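Local coordinates for enoyl-CoA hydratase/isomerase family protein (Mycobacterium tuberculosis, PDB 4FN7) that probably hydrates the double bond of unsaturated acyl-CoA thioesters in lipid metabolism, as a member of the crotonase (enoyl-CoA hydratase/isomerase) superfamily, at residues 5-10 against 35-40. Sequence-based numbering, arbitrary orientation.
Sequences VSYTRK and NAAIDN
Asn40 lays its CB over the middle of the Tyr7 ring, 3.5 Å from the ring centroid and only 7° off the ring normal, the geometry of a CH-pi contact. Tyr7 reaches this place because its CG stands anti to the backbone N (chi1 172°), which extends the phenol from strand 5-10 along the flank of helix 28-44. The Asn40 amide continues past the ring with its plane turned 66° from it, so the two flat groups do not stack; ND2 still comes within 3.8 Å of Tyr7 CG. Obliquely to the ring, the Ala37 carbonyl O lies 3.5 Å from Tyr7 CD1.

The tight part centres on Tyr7, Asn40 and buried Ala37; the Tyr7 and Ala37 CA atoms are 5.8 Å apart, a close approach that the small Ala37 side chain permits. Its methyl also meets Val5, whose CG1 is 3.8 Å from Ala37 CB. Strand and helix segments run nearly parallel. Towards Arg9 the contact thins out: this exposed side chain does not touch residues 35-40 and has a long, weak ion pair with Asp44, at the end of helix 28-44.

The strand is an outer one of the mixed sheet, pairing antiparallel with strand 13-18, and the contact joins this sheet edge to the first long helix of the crotonase fold. No hydrogen bond links the two segments. Tyr7 OH bonds to Asp44 and Asn40 OD1 to Arg43, both farther along the helix, which suggests that dispersion, including the CH-pi contact, contributes most of the attraction across the segments, while these outside bonds probably help to orient the phenol and the amide.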
loop_
_atom_site.group_PDB
_atom_site.type_symbol
_atom_site.label_atom_id
_atom_site.label_comp_id
_atom_site.label_asym_id
_atom_site.label_seq_id
_atom_site.Cartn_x
_atom_site.Cartn_y
_atom_site.Cartn_z
ATOM N N VAL A 5 -15.431 -16.243 -26.416
ATOM C CA VAL A 5 -16.124 -15.563 -25.330
ATOM C C VAL A 5 -17.627 -15.756 -25.438
ATOM O O VAL A 5 -18.205 -15.605 -26.512
ATOM C CB VAL A 5 -15.827 -14.056 -25.331
ATOM C CG1 VAL A 5 -16.646 -13.351 -24.255
ATOM C CG2 VAL A 5 -14.349 -13.808 -25.117
ATOM N N SER A 6 -18.263 -16.096 -24.325
ATOM C CA SER A 6 -19.719 -16.146 -24.293
ATOM C C SER A 6 -20.257 -14.983 -23.475
ATOM O O SER A 6 -19.623 -14.533 -22.516
ATOM C CB SER A 6 -20.211 -17.469 -23.715
ATOM O OG SER A 6 -19.878 -17.577 -22.346
ATOM N N TYR A 7 -21.427 -14.498 -23.876
ATOM C CA TYR A 7 -22.117 -13.416 -23.187
ATOM C C TYR A 7 -23.515 -13.880 -22.819
ATOM O O TYR A 7 -24.266 -14.329 -23.681
ATOM C CB TYR A 7 -22.211 -12.181 -24.079
ATOM C CG TYR A 7 -23.073 -11.098 -23.482
ATOM C CD1 TYR A 7 -22.544 -10.196 -22.577
ATOM C CD2 TYR A 7 -24.417 -10.977 -23.820
ATOM C CE1 TYR A 7 -23.323 -9.208 -22.017
ATOM C CE2 TYR A 7 -25.205 -9.987 -23.262
ATOM C CZ TYR A 7 -24.647 -9.102 -22.362
ATOM O OH TYR A 7 -25.402 -8.109 -21.790
ATOM N N THR A 8 -23.862 -13.752 -21.542
ATOM C CA THR A 8 -25.166 -14.169 -21.050
ATOM C C THR A 8 -25.684 -13.142 -20.062
ATOM O O THR A 8 -25.043 -12.861 -19.054
ATOM C CB THR A 8 -25.076 -15.528 -20.339
ATOM O OG1 THR A 8 -24.358 -16.453 -21.165
ATOM C CG2 THR A 8 -26.466 -16.072 -20.049
ATOM N N ARG A 9 -26.842 -12.572 -20.356
ATOM C CA ARG A 9 -27.480 -11.684 -19.398
ATOM C C ARG A 9 -28.360 -12.494 -18.452
ATOM O O ARG A 9 -29.189 -13.292 -18.891
ATOM C CB ARG A 9 -28.296 -10.594 -20.100
ATOM C CG ARG A 9 -29.006 -9.660 -19.122
ATOM C CD ARG A 9 -29.505 -8.382 -19.780
ATOM N NE ARG A 9 -30.472 -8.635 -20.842
ATOM C CZ ARG A 9 -31.257 -7.704 -21.377
ATOM N NH1 ARG A 9 -31.198 -6.453 -20.941
ATOM N NH2 ARG A 9 -32.109 -8.024 -22.343
ATOM N N LYS A 10 -28.153 -12.303 -17.154
ATOM C CA LYS A 10 -28.971 -12.939 -16.128
ATOM C C LYS A 10 -29.471 -11.858 -15.186
ATOM O O LYS A 10 -28.715 -11.360 -14.350
ATOM C CB LYS A 10 -28.153 -13.947 -15.320
ATOM C CG LYS A 10 -27.358 -14.948 -16.133
ATOM C CD LYS A 10 -26.542 -15.832 -15.200
ATOM C CE LYS A 10 -25.650 -16.792 -15.961
ATOM N NZ LYS A 10 -24.828 -17.608 -15.027
ATOM N N ASN A 35 -14.167 -7.364 -26.140
ATOM C CA ASN A 35 -14.720 -6.040 -26.410
ATOM C C ASN A 35 -16.159 -6.108 -26.920
ATOM O O ASN A 35 -16.996 -5.290 -26.540
ATOM C CB ASN A 35 -13.828 -5.256 -27.376
ATOM C CG ASN A 35 -12.709 -4.535 -26.668
ATOM O OD1 ASN A 35 -12.941 -3.791 -25.715
ATOM N ND2 ASN A 35 -11.483 -4.742 -27.135
ATOM N N ALA A 36 -16.442 -7.083 -27.779
ATOM C CA ALA A 36 -17.795 -7.268 -28.302
ATOM C C ALA A 36 -18.764 -7.643 -27.177
ATOM O O ALA A 36 -19.911 -7.190 -27.148
ATOM C CB ALA A 36 -17.808 -8.334 -29.393
ATOM N N ALA A 37 -18.303 -8.467 -26.243
ATOM C CA ALA A 37 -19.140 -8.883 -25.128
ATOM C C ALA A 37 -19.434 -7.708 -24.201
ATOM O O ALA A 37 -20.554 -7.561 -23.706
ATOM C CB ALA A 37 -18.476 -10.008 -24.359
ATOM N N ILE A 38 -18.429 -6.876 -23.944
ATOM C CA ILE A 38 -18.653 -5.704 -23.107
ATOM C C ILE A 38 -19.577 -4.717 -23.843
ATOM O O ILE A 38 -20.410 -4.067 -23.211
ATOM C CB ILE A 38 -17.329 -5.029 -22.648
ATOM C CG1 ILE A 38 -16.437 -6.044 -21.922
ATOM C CG2 ILE A 38 -17.629 -3.820 -21.754
ATOM C CD1 ILE A 38 -14.989 -5.610 -21.772
ATOM N N ASP A 39 -19.442 -4.617 -25.166
ATOM C CA ASP A 39 -20.395 -3.826 -25.954
ATOM C C ASP A 39 -21.830 -4.308 -25.704
ATOM O O ASP A 39 -22.743 -3.492 -25.559
ATOM C CB ASP A 39 -20.122 -3.911 -27.464
ATOM C CG ASP A 39 -18.815 -3.264 -27.888
ATOM O OD1 ASP A 39 -18.190 -2.511 -27.107
ATOM O OD2 ASP A 39 -18.431 -3.505 -29.051
ATOM N N ASN A 40 -22.035 -5.627 -25.690
ATOM C CA ASN A 40 -23.358 -6.175 -25.382
ATOM C C ASN A 40 -23.839 -5.723 -24.010
ATOM O O ASN A 40 -25.003 -5.351 -23.835
ATOM C CB ASN A 40 -23.371 -7.706 -25.424
ATOM C CG ASN A 40 -23.184 -8.264 -26.813
ATOM O OD1 ASN A 40 -23.396 -7.580 -27.809
ATOM N ND2 ASN A 40 -22.778 -9.529 -26.884
#